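PDB 2D42: non-toxic crystal protein from Bacillus thuringiensis, which is of unknown function and forms non-toxic parasporal crystals, but closely resembles the aerolysin-type beta-pore-forming toxins in structure. Local coordinates for residues E8-Y12 with V202-T208; Y12-A17 with I178-Y182; L58-I63 with F75-Y81; F149-V155 with D239-L245. The contacts are given in a common frame with arbitrary orientation. Residue numbers count along the deposited sequence, not the author numbering.

Contact 1 (E8-Y12 with V202-T208); sequences ELEIY and VLQANGT
Two helical segments, 8-12 and 202-206, cross at 63° with their axes 9.4 Å apart, and the backbones come nearest at Tyr12 and Val202, 5.9 Å between CA atoms. The second helix ends in a Schellman motif: Gly207, at positive phi (71°), is the C-prime residue, with Thr208 N bonded to Leu203 O (3.2 Å) and a weak bond from Gly207 N to Gln204 O (3.3 Å). The polar half of the contact centres on Glu8, with chi1 and chi2 both m. Asn206 (chi1 m) gives ND2 to Glu8 O (2.8 Å) and to Glu8 OE1 (3.1 Å), and Thr208 OG1 donates to the same Glu8 OE1 (2.7 Å), so OE1 accepts from both Asn206, the last helical residue, and Thr208, two residues on. The apolar half is built on Val202: its CG1 lies 3.6 Å from Tyr12 CB, and its CG2 makes a CH-pi contact over the face of the Tyr12 ring (t), 4.3 Å from the centroid. Ala205 CB meets the ring edge at Tyr12 CD1, 3.7 Å away. Beneath this helix pair runs strand 189-198, where Val197 touches Leu9, Tyr12 and Val202, while Leu9 and Tyr12 also reach Ile179 of strand 150-185.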
# COMPACT_ATOMS: atom_id res chain seq x y z
N GLU A 8 4.10 -24.53 -7.09
CA GLU A 8 5.16 -24.58 -8.09
C GLU A 8 6.17 -25.67 -7.69
O GLU A 8 6.68 -26.39 -8.55
CB GLU A 8 5.90 -23.24 -8.17
CG GLU A 8 5.06 -22.06 -8.66
CD GLU A 8 4.56 -22.23 -10.09
OE1 GLU A 8 5.37 -22.62 -10.97
OE2 GLU A 8 3.37 -21.97 -10.34
N LEU A 9 6.44 -25.79 -6.40
CA LEU A 9 7.38 -26.79 -5.88
C LEU A 9 6.83 -28.18 -6.20
O LEU A 9 7.54 -29.06 -6.67
CB LEU A 9 7.54 -26.63 -4.35
CG LEU A 9 8.42 -27.66 -3.63
CD1 LEU A 9 9.85 -27.58 -4.15
CD2 LEU A 9 8.37 -27.43 -2.12
N GLU A 10 5.53 -28.36 -5.96
CA GLU A 10 4.87 -29.63 -6.24
C GLU A 10 4.96 -29.95 -7.74
O GLU A 10 5.28 -31.08 -8.12
CB GLU A 10 3.41 -29.56 -5.79
CG GLU A 10 2.65 -30.87 -5.82
CD GLU A 10 1.22 -30.72 -5.35
OE1 GLU A 10 0.44 -30.00 -6.01
OE2 GLU A 10 0.87 -31.30 -4.30
N ILE A 11 4.69 -28.95 -8.58
CA ILE A 11 4.75 -29.14 -10.03
C ILE A 11 6.16 -29.55 -10.44
O ILE A 11 6.35 -30.46 -11.25
CB ILE A 11 4.37 -27.85 -10.78
CG1 ILE A 11 2.89 -27.54 -10.55
CG2 ILE A 11 4.67 -27.99 -12.26
CD1 ILE A 11 2.42 -26.21 -11.13
N TYR A 12 7.15 -28.86 -9.90
CA TYR A 12 8.54 -29.17 -10.21
C TYR A 12 8.87 -30.61 -9.80
O TYR A 12 9.50 -31.34 -10.56
CB TYR A 12 9.47 -28.23 -9.47
CG TYR A 12 10.92 -28.61 -9.60
CD1 TYR A 12 11.68 -28.20 -10.69
CD2 TYR A 12 11.54 -29.41 -8.63
CE1 TYR A 12 13.02 -28.58 -10.82
CE2 TYR A 12 12.87 -29.79 -8.75
CZ TYR A 12 13.61 -29.37 -9.84
OH TYR A 12 14.94 -29.71 -9.95
N VAL A 202 13.36 -24.00 -9.19
CA VAL A 202 12.00 -24.47 -9.40
C VAL A 202 11.28 -23.52 -10.36
O VAL A 202 10.64 -23.95 -11.33
CB VAL A 202 11.21 -24.52 -8.07
CG1 VAL A 202 9.74 -24.78 -8.33
CG2 VAL A 202 11.78 -25.60 -7.18
N LEU A 203 11.38 -22.22 -10.08
CA LEU A 203 10.75 -21.18 -10.89
C LEU A 203 11.32 -21.17 -12.29
O LEU A 203 10.60 -21.00 -13.27
CB LEU A 203 10.95 -19.81 -10.23
CG LEU A 203 10.30 -19.64 -8.85
CD1 LEU A 203 10.80 -18.39 -8.17
CD2 LEU A 203 8.79 -19.61 -9.02
N GLN A 204 12.63 -21.34 -12.40
CA GLN A 204 13.27 -21.34 -13.70
C GLN A 204 12.83 -22.56 -14.50
O GLN A 204 12.49 -22.45 -15.68
CB GLN A 204 14.79 -21.33 -13.54
CG GLN A 204 15.51 -21.03 -14.82
CD GLN A 204 16.84 -20.37 -14.56
OE1 GLN A 204 17.72 -20.95 -13.92
NE2 GLN A 204 17.01 -19.16 -15.06
N ALA A 205 12.82 -23.71 -13.85
CA ALA A 205 12.42 -24.95 -14.50
C ALA A 205 10.96 -24.91 -14.92
O ALA A 205 10.61 -25.35 -16.00
CB ALA A 205 12.67 -26.13 -13.58
N ASN A 206 10.11 -24.37 -14.05
CA ASN A 206 8.68 -24.29 -14.33
C ASN A 206 8.32 -23.19 -15.33
O ASN A 206 7.24 -23.21 -15.93
CB ASN A 206 7.90 -24.04 -13.04
CG ASN A 206 7.86 -25.26 -12.13
OD1 ASN A 206 8.41 -26.32 -12.46
ND2 ASN A 206 7.21 -25.11 -10.99
N GLY A 207 9.21 -22.23 -15.50
CA GLY A 207 8.93 -21.12 -16.40
C GLY A 207 7.86 -20.24 -15.79
O GLY A 207 7.17 -19.50 -16.49
N THR A 208 7.72 -20.32 -14.47
CA THR A 208 6.73 -19.54 -13.72
C THR A 208 6.76 -18.07 -14.13
O THR A 208 7.80 -17.41 -14.05
CB THR A 208 7.00 -19.64 -12.21
OG1 THR A 208 7.28 -21.01 -11.86
CG2 THR A 208 5.79 -19.16 -11.43

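Contact 2 (Y12-A17 with I178-Y182); sequences YGMQYA and IIRYY
This is a helix-on-sheet contact in which helix 5-19 packs over a face of the long mixed sheet at one end of the elongated molecule. The aerolysin-like fold is built mostly of long strands, and here one of its few helices buries a patch of strand 150-185. Residues 12-17 are regular alpha-helix, with Tyr16 N to Tyr12 O and Ala17 N to Gly13 O both 2.9 Å; residues 178-182 are extended. The helix runs at 30° to the strand, both in the same general sense, with the axes 9.4 Å apart. Gly13 sits opposite Ile179 (CA atoms 6.4 Å apart) and Ala17 opposite Tyr181 (7.0 Å). Only Ile179 and Tyr181, both chi1 m, point at the helix from this strand segment. The small residues Gly13 and Ala17 leave room for them: Ile179 CD1 reaches Gly13 CA at 3.8 Å, where a CB on residue 13 would come tight against Ile179 CG2, and Ala17 CB lies 3.9 Å from Tyr181 CE1. Ile179 CD1 also meets the edge of the Tyr12 ring (chi1 t) at CD2, 3.6 Å away. Tyr16, likewise t, sets its ring at 28° to that of Tyr181, centroids 5.1 Å apart but slid so that they barely overlap. The Tyr181 hydroxyl is hydrogen-bonded to Gln195 on strand 189-198, and its OH closes to 3.0 Å from Tyr16 CD2.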
# COMPACT_ATOMS: atom_id res chain seq x y z
N TYR A 12 7.15 -28.86 -9.90
CA TYR A 12 8.54 -29.17 -10.21
C TYR A 12 8.87 -30.61 -9.80
O TYR A 12 9.50 -31.34 -10.56
CB TYR A 12 9.47 -28.23 -9.47
CG TYR A 12 10.92 -28.61 -9.60
CD1 TYR A 12 11.68 -28.20 -10.69
CD2 TYR A 12 11.54 -29.41 -8.63
CE1 TYR A 12 13.02 -28.58 -10.82
CE2 TYR A 12 12.87 -29.79 -8.75
CZ TYR A 12 13.61 -29.37 -9.84
OH TYR A 12 14.94 -29.71 -9.95
N GLY A 13 8.44 -31.00 -8.60
CA GLY A 13 8.71 -32.34 -8.10
C GLY A 13 8.03 -33.43 -8.91
O GLY A 13 8.61 -34.49 -9.14
N MET A 14 6.80 -33.18 -9.33
CA MET A 14 6.07 -34.16 -10.12
C MET A 14 6.72 -34.40 -11.47
O MET A 14 6.77 -35.54 -11.94
CB MET A 14 4.62 -33.71 -10.27
CG MET A 14 3.84 -33.84 -8.98
SD MET A 14 2.13 -33.33 -9.12
CE MET A 14 1.47 -34.68 -10.14
N GLN A 15 7.23 -33.34 -12.10
CA GLN A 15 7.88 -33.48 -13.40
C GLN A 15 9.25 -34.12 -13.23
O GLN A 15 9.68 -34.94 -14.05
CB GLN A 15 8.02 -32.12 -14.10
CG GLN A 15 8.95 -31.10 -13.40
CD GLN A 15 10.42 -31.22 -13.82
OE1 GLN A 15 11.28 -30.50 -13.30
NE2 GLN A 15 10.70 -32.11 -14.76
N TYR A 16 9.94 -33.76 -12.15
CA TYR A 16 11.26 -34.30 -11.87
C TYR A 16 11.15 -35.81 -11.66
O TYR A 16 11.99 -36.58 -12.13
CB TYR A 16 11.83 -33.63 -10.63
CG TYR A 16 13.25 -34.02 -10.30
CD1 TYR A 16 14.33 -33.26 -10.76
CD2 TYR A 16 13.53 -35.13 -9.51
CE1 TYR A 16 15.64 -33.59 -10.42
CE2 TYR A 16 14.82 -35.48 -9.17
CZ TYR A 16 15.88 -34.70 -9.62
OH TYR A 16 17.16 -35.02 -9.24
N ALA A 17 10.11 -36.22 -10.94
CA ALA A 17 9.86 -37.62 -10.64
C ALA A 17 9.67 -38.44 -11.92
O ALA A 17 10.33 -39.46 -12.12
CB ALA A 17 8.62 -37.76 -9.76
N ILE A 178 11.76 -28.87 -0.01
CA ILE A 178 12.20 -30.24 0.22
C ILE A 178 11.25 -31.13 -0.56
O ILE A 178 10.03 -30.98 -0.46
CB ILE A 178 12.12 -30.65 1.71
CG1 ILE A 178 13.07 -29.79 2.55
CG2 ILE A 178 12.45 -32.13 1.85
CD1 ILE A 178 14.53 -29.90 2.15
N ILE A 179 11.80 -32.04 -1.35
CA ILE A 179 10.99 -32.96 -2.12
C ILE A 179 11.36 -34.41 -1.82
O ILE A 179 12.54 -34.77 -1.83
CB ILE A 179 11.16 -32.72 -3.63
CG1 ILE A 179 10.80 -31.27 -3.97
CG2 ILE A 179 10.27 -33.68 -4.40
CD1 ILE A 179 11.05 -30.89 -5.43
N ARG A 180 10.35 -35.22 -1.53
CA ARG A 180 10.55 -36.62 -1.22
C ARG A 180 10.12 -37.52 -2.37
O ARG A 180 8.99 -37.44 -2.84
CB ARG A 180 9.77 -37.00 0.03
CG ARG A 180 10.21 -36.25 1.26
CD ARG A 180 9.49 -36.73 2.50
NE ARG A 180 10.32 -36.50 3.67
CZ ARG A 180 11.47 -37.12 3.89
NH1 ARG A 180 11.92 -38.03 3.03
NH2 ARG A 180 12.19 -36.83 4.96
N TYR A 181 11.03 -38.38 -2.81
CA TYR A 181 10.77 -39.31 -3.90
C TYR A 181 11.15 -40.71 -3.43
O TYR A 181 11.89 -40.87 -2.47
CB TYR A 181 11.66 -39.03 -5.10
CG TYR A 181 11.68 -37.63 -5.63
CD1 TYR A 181 10.68 -37.18 -6.49
CD2 TYR A 181 12.75 -36.78 -5.35
CE1 TYR A 181 10.75 -35.91 -7.07
CE2 TYR A 181 12.83 -35.51 -5.92
CZ TYR A 181 11.83 -35.09 -6.78
OH TYR A 181 11.91 -33.85 -7.37
N TYR A 182 10.66 -41.72 -4.13
CA TYR A 182 11.05 -43.08 -3.79
C TYR A 182 10.99 -44.01 -4.98
O TYR A 182 10.25 -43.77 -5.95
CB TYR A 182 10.20 -43.64 -2.65
CG TYR A 182 8.73 -43.76 -2.94
CD1 TYR A 182 7.87 -42.70 -2.70
CD2 TYR A 182 8.19 -44.96 -3.42
CE1 TYR A 182 6.51 -42.81 -2.92
CE2 TYR A 182 6.82 -45.08 -3.64
CZ TYR A 182 5.99 -44.01 -3.39
OH TYR A 182 4.63 -44.11 -3.60

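Contact 3 (L58-I63 with F75-Y81); sequences LDRRII and FSFSNAY
A classic beta bulge in strand 54-65, where Leu58 and Asp59 both face Tyr156 of strand 150-185, marks this face-to-face packing of two strands in the beta-rich body. Segments 58-63 and 75-81 run nearly antiparallel, at 156°, with axes 7.9 Å apart, so they meet through side chains. Leu58 lies opposite Asn79 (6.9 Å between CA atoms), Asp59 opposite Phe77 (7.8 Å) and Arg61 opposite Phe75 (7.5 Å). The bulge turns Leu58 (phi/psi -78/-33) and Asp59 both inward. Leu58 CD2 (chi1 m, chi2 t) touches Tyr81 CD1 at 3.6 Å, and Asp59 CB touches Phe77 CE1 at 3.6 Å. Ile63 CD1 sits over the face of the Phe75 ring, 3.9 Å from its centroid, while Ile63 CG1 is 3.5 Å from Phe75 CE1. Both phenylalanines are m. Asp59 OD1 accepts a hydrogen bond from Arg60 N (2.9 Å) and a weak one, within a salt bridge, from Arg61 NE (3.4 Å). With 58-63 bonded to strand 150-185 and Phe75 to Gln142, the strands face each other as in a beta-sandwich.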
# COMPACT_ATOMS: atom_id res chain seq x y z
N LEU A 58 -13.86 22.29 7.57
CA LEU A 58 -13.53 21.59 8.82
C LEU A 58 -14.13 22.28 10.04
O LEU A 58 -14.51 21.61 11.01
CB LEU A 58 -12.01 21.51 8.99
CG LEU A 58 -11.20 20.67 7.99
CD1 LEU A 58 -9.71 20.84 8.27
CD2 LEU A 58 -11.60 19.21 8.11
N ASP A 59 -14.22 23.60 10.00
CA ASP A 59 -14.74 24.35 11.14
C ASP A 59 -15.11 25.77 10.71
O ASP A 59 -14.70 26.24 9.66
CB ASP A 59 -13.64 24.41 12.22
CG ASP A 59 -14.19 24.45 13.64
OD1 ASP A 59 -15.37 24.82 13.86
OD2 ASP A 59 -13.39 24.11 14.55
N ARG A 60 -15.87 26.44 11.56
CA ARG A 60 -16.29 27.82 11.32
C ARG A 60 -16.52 28.43 12.68
O ARG A 60 -17.26 27.89 13.48
CB ARG A 60 -17.60 27.87 10.52
CG ARG A 60 -18.20 29.28 10.43
CD ARG A 60 -19.59 29.32 9.79
NE ARG A 60 -20.65 29.64 10.76
CZ ARG A 60 -21.47 30.68 10.66
NH1 ARG A 60 -21.37 31.52 9.64
NH2 ARG A 60 -22.39 30.89 11.59
N ARG A 61 -15.87 29.56 12.95
CA ARG A 61 -16.03 30.24 14.24
C ARG A 61 -16.26 31.72 14.03
O ARG A 61 -15.94 32.27 12.98
CB ARG A 61 -14.79 30.04 15.13
CG ARG A 61 -14.63 28.63 15.61
CD ARG A 61 -15.81 28.24 16.50
NE ARG A 61 -16.05 26.81 16.47
CZ ARG A 61 -17.17 26.23 16.89
NH1 ARG A 61 -18.16 26.96 17.39
NH2 ARG A 61 -17.30 24.92 16.82
N ILE A 62 -16.80 32.36 15.06
CA ILE A 62 -17.11 33.77 14.97
C ILE A 62 -16.58 34.61 16.11
O ILE A 62 -16.67 34.23 17.27
CB ILE A 62 -18.65 33.97 14.90
CG1 ILE A 62 -19.20 33.27 13.65
CG2 ILE A 62 -18.99 35.46 14.92
CD1 ILE A 62 -20.70 33.25 13.55
N ILE A 63 -16.01 35.76 15.77
CA ILE A 63 -15.53 36.69 16.79
C ILE A 63 -16.30 37.97 16.50
O ILE A 63 -16.13 38.59 15.45
CB ILE A 63 -14.02 36.95 16.68
CG1 ILE A 63 -13.27 35.65 16.99
CG2 ILE A 63 -13.63 38.07 17.63
CD1 ILE A 63 -11.75 35.78 16.93
N PHE A 75 -8.08 33.22 15.48
CA PHE A 75 -8.78 31.95 15.32
C PHE A 75 -7.72 30.86 15.40
O PHE A 75 -6.79 30.83 14.59
CB PHE A 75 -9.47 31.86 13.96
CG PHE A 75 -10.65 32.78 13.81
CD1 PHE A 75 -11.83 32.52 14.49
CD2 PHE A 75 -10.59 33.88 12.97
CE1 PHE A 75 -12.94 33.35 14.34
CE2 PHE A 75 -11.69 34.73 12.81
CZ PHE A 75 -12.87 34.46 13.50
N SER A 76 -7.83 29.98 16.38
CA SER A 76 -6.90 28.88 16.51
C SER A 76 -7.66 27.58 16.24
O SER A 76 -8.52 27.17 17.03
CB SER A 76 -6.28 28.84 17.91
OG SER A 76 -5.56 27.64 18.07
N PHE A 77 -7.33 26.93 15.13
CA PHE A 77 -7.99 25.70 14.72
C PHE A 77 -7.12 24.45 14.87
O PHE A 77 -5.92 24.48 14.65
CB PHE A 77 -8.42 25.80 13.25
CG PHE A 77 -9.52 26.79 13.00
CD1 PHE A 77 -10.82 26.53 13.44
CD2 PHE A 77 -9.27 27.96 12.30
CE1 PHE A 77 -11.86 27.43 13.16
CE2 PHE A 77 -10.30 28.86 12.02
CZ PHE A 77 -11.59 28.60 12.45
N SER A 78 -7.78 23.35 15.22
CA SER A 78 -7.14 22.06 15.38
C SER A 78 -8.18 21.02 15.02
O SER A 78 -9.16 20.84 15.73
CB SER A 78 -6.70 21.84 16.83
OG SER A 78 -6.33 20.48 17.03
N ASN A 79 -7.97 20.33 13.91
CA ASN A 79 -8.93 19.33 13.50
C ASN A 79 -8.22 18.08 12.98
O ASN A 79 -7.37 18.15 12.09
CB ASN A 79 -9.86 19.95 12.45
CG ASN A 79 -10.57 21.22 12.97
OD1 ASN A 79 -11.57 21.16 13.68
ND2 ASN A 79 -10.01 22.38 12.64
N ALA A 80 -8.55 16.94 13.57
CA ALA A 80 -7.94 15.67 13.18
C ALA A 80 -8.83 14.99 12.15
O ALA A 80 -9.84 14.40 12.49
CB ALA A 80 -7.77 14.77 14.41
N TYR A 81 -8.44 15.09 10.88
CA TYR A 81 -9.19 14.51 9.77
C TYR A 81 -8.65 13.15 9.37
O TYR A 81 -7.44 12.95 9.25
CB TYR A 81 -9.14 15.44 8.56
CG TYR A 81 -10.28 15.23 7.59
CD1 TYR A 81 -11.58 15.64 7.93
CD2 TYR A 81 -10.08 14.60 6.37
CE1 TYR A 81 -12.65 15.43 7.06
CE2 TYR A 81 -11.15 14.38 5.49
CZ TYR A 81 -12.43 14.80 5.84
OH TYR A 81 -13.49 14.57 4.99

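Contact 4 (F149-V155 with D239-L245); sequences FHRATGV and DVVIEPL
Residues 150-155 and 239-244 are adjacent antiparallel strands, at 163° with axes 4.5 Å apart. Hydrogen-bonded pairs are Arg151-Glu243, Thr153-Val241 and Val155-Asp239 (CA atoms 5.2 to 5.5 Å apart); His150-Pro244, Ala152-Ile242 and Gly154-Val240 are non-hydrogen-bonded (4.1 to 4.4 Å). The ladder runs Arg151 N to Glu243 O (2.8 Å), Glu243 N to Arg151 O (3.0 Å), Thr153 N to Val241 O (2.9 Å), Val241 N to Thr153 O (3.0 Å), Val155 N to Asp239 O (2.9 Å) and Asp239 N to Val155 O (3.0 Å). Past the strands, Leu245 N still bonds Phe149 O (2.8 Å), with Phe149 at positive phi (52°).

On one face, Ala152 CB meets Val240 CG1 at 3.9 Å and Ile242 CG1 at 4.2 Å, beneath strand 129-146. The other face carries Arg151, Thr153, Val155, Asp239, Val241 and Glu243. There Arg151 and Glu243, both chi1 p, form a salt bridge, NH1 to OE1 3.2 Å, while Leu245 CD2 lies over the guanidinium, 3.6 Å from Arg151 NH2. One water joins Thr153 OG1 and Val241 O, each 2.8 Å away. Pro244 CB sits over the His150 ring, 3.9 Å from its centroid. Chemically, Ala152, Gly154, Val240 and Ile242 make one face wholly small or aliphatic, toward strand 129-146, whereas the other mixes valines with charged side chains, Thr153 and bound water.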
# COMPACT_ATOMS: atom_id res chain seq x y z
N PHE A 149 -18.09 47.43 15.83
CA PHE A 149 -19.40 47.00 15.35
C PHE A 149 -19.37 46.12 14.10
O PHE A 149 -20.20 46.26 13.20
CB PHE A 149 -20.27 48.23 15.12
CG PHE A 149 -20.47 49.07 16.36
CD1 PHE A 149 -21.35 48.66 17.36
CD2 PHE A 149 -19.78 50.26 16.53
CE1 PHE A 149 -21.53 49.43 18.51
CE2 PHE A 149 -19.95 51.04 17.69
CZ PHE A 149 -20.83 50.62 18.67
N HIS A 150 -18.42 45.19 14.07
CA HIS A 150 -18.25 44.24 12.97
C HIS A 150 -18.11 42.83 13.55
O HIS A 150 -17.85 42.66 14.75
CB HIS A 150 -16.96 44.54 12.19
CG HIS A 150 -17.11 45.61 11.15
ND1 HIS A 150 -17.43 46.92 11.46
CD2 HIS A 150 -16.96 45.56 9.80
CE1 HIS A 150 -17.46 47.63 10.34
NE2 HIS A 150 -17.18 46.83 9.33
N ARG A 151 -18.29 41.82 12.71
CA ARG A 151 -18.12 40.45 13.15
C ARG A 151 -17.17 39.80 12.16
O ARG A 151 -17.19 40.13 10.96
CB ARG A 151 -19.45 39.68 13.15
CG ARG A 151 -19.91 39.21 11.78
CD ARG A 151 -20.93 38.07 11.88
NE ARG A 151 -22.15 38.49 12.55
CZ ARG A 151 -22.99 39.41 12.07
NH1 ARG A 151 -22.73 40.00 10.91
NH2 ARG A 151 -24.07 39.74 12.75
N ALA A 152 -16.31 38.91 12.66
CA ALA A 152 -15.37 38.20 11.81
C ALA A 152 -15.75 36.73 11.82
O ALA A 152 -15.89 36.12 12.88
CB ALA A 152 -13.94 38.38 12.31
N THR A 153 -15.93 36.16 10.64
CA THR A 153 -16.28 34.76 10.54
C THR A 153 -15.14 34.02 9.90
O THR A 153 -14.84 34.21 8.72
CB THR A 153 -17.56 34.57 9.71
OG1 THR A 153 -18.63 35.26 10.36
CG2 THR A 153 -17.91 33.10 9.60
N GLY A 154 -14.46 33.20 10.70
CA GLY A 154 -13.35 32.42 10.19
C GLY A 154 -13.78 31.00 9.83
O GLY A 154 -14.28 30.27 10.67
N VAL A 155 -13.55 30.62 8.57
CA VAL A 155 -13.90 29.30 8.07
C VAL A 155 -12.62 28.54 7.76
O VAL A 155 -11.77 29.03 7.00
CB VAL A 155 -14.76 29.40 6.77
CG1 VAL A 155 -14.99 28.02 6.18
CG2 VAL A 155 -16.11 30.06 7.10
N ASP A 239 -10.30 31.35 5.83
CA ASP A 239 -10.84 32.53 5.18
C ASP A 239 -11.71 33.27 6.18
O ASP A 239 -12.58 32.69 6.83
CB ASP A 239 -11.65 32.14 3.95
CG ASP A 239 -10.78 31.50 2.87
OD1 ASP A 239 -9.95 32.21 2.27
OD2 ASP A 239 -10.93 30.29 2.64
N VAL A 240 -11.47 34.57 6.30
CA VAL A 240 -12.21 35.39 7.23
C VAL A 240 -13.05 36.46 6.53
O VAL A 240 -12.52 37.29 5.79
CB VAL A 240 -11.26 36.09 8.21
CG1 VAL A 240 -12.05 36.87 9.25
CG2 VAL A 240 -10.35 35.06 8.86
N VAL A 241 -14.35 36.41 6.75
CA VAL A 241 -15.26 37.39 6.19
C VAL A 241 -15.58 38.36 7.32
O VAL A 241 -16.10 37.96 8.36
CB VAL A 241 -16.57 36.74 5.69
CG1 VAL A 241 -17.58 37.83 5.35
CG2 VAL A 241 -16.29 35.87 4.47
N ILE A 242 -15.23 39.62 7.12
CA ILE A 242 -15.47 40.66 8.12
C ILE A 242 -16.63 41.52 7.62
O ILE A 242 -16.62 41.98 6.48
CB ILE A 242 -14.23 41.54 8.30
CG1 ILE A 242 -13.09 40.72 8.90
CG2 ILE A 242 -14.55 42.73 9.20
CD1 ILE A 242 -11.77 41.44 8.92
N GLU A 243 -17.63 41.73 8.46
CA GLU A 243 -18.77 42.52 8.04
C GLU A 243 -19.38 43.32 9.19
O GLU A 243 -19.27 42.94 10.36
CB GLU A 243 -19.83 41.61 7.42
CG GLU A 243 -20.34 40.53 8.35
CD GLU A 243 -21.09 39.43 7.62
OE1 GLU A 243 -21.64 38.53 8.30
OE2 GLU A 243 -21.13 39.46 6.37
N PRO A 244 -20.02 44.45 8.87
CA PRO A 244 -20.65 45.30 9.88
C PRO A 244 -21.91 44.68 10.47
O PRO A 244 -22.63 43.93 9.80
CB PRO A 244 -20.95 46.58 9.11
CG PRO A 244 -21.28 46.06 7.74
CD PRO A 244 -20.18 45.03 7.52
N LEU A 245 -22.16 44.99 11.73
CA LEU A 245 -23.34 44.49 12.41
C LEU A 245 -24.51 45.38 12.01
O LEU A 245 -24.34 46.58 11.78
CB LEU A 245 -23.14 44.55 13.92
CG LEU A 245 -21.91 43.80 14.46
CD1 LEU A 245 -21.77 44.08 15.94
CD2 LEU A 245 -22.06 42.31 14.20
O HOH W 1 -18.83 37.74 9.06
O HOH W 2 -11.76 28.57 4.32

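In the fold
The four contacts fall into two clusters at opposite ends of the chain. Contacts 1 and 2, centres 11 Å apart, share Tyr12 and helix 5-19, which meets helix 199-206 in one and strand 150-185 in the other. Contacts 3 and 4, centres 15 Å apart, meet where strand 54-65 pairs with strand 150-185, with Ile63 O 2.8 Å from Ala152 N. Contacts 2 and 4 both use strand 150-185, which, with a break, runs from one cluster to the other, about 80 Å between centres. Both segments of contact 3 precede those of contact 4; contacts 1 and 2 begin in the N-terminal helix and interleave with contact 4, so the chain travels the molecule's length repeatedly.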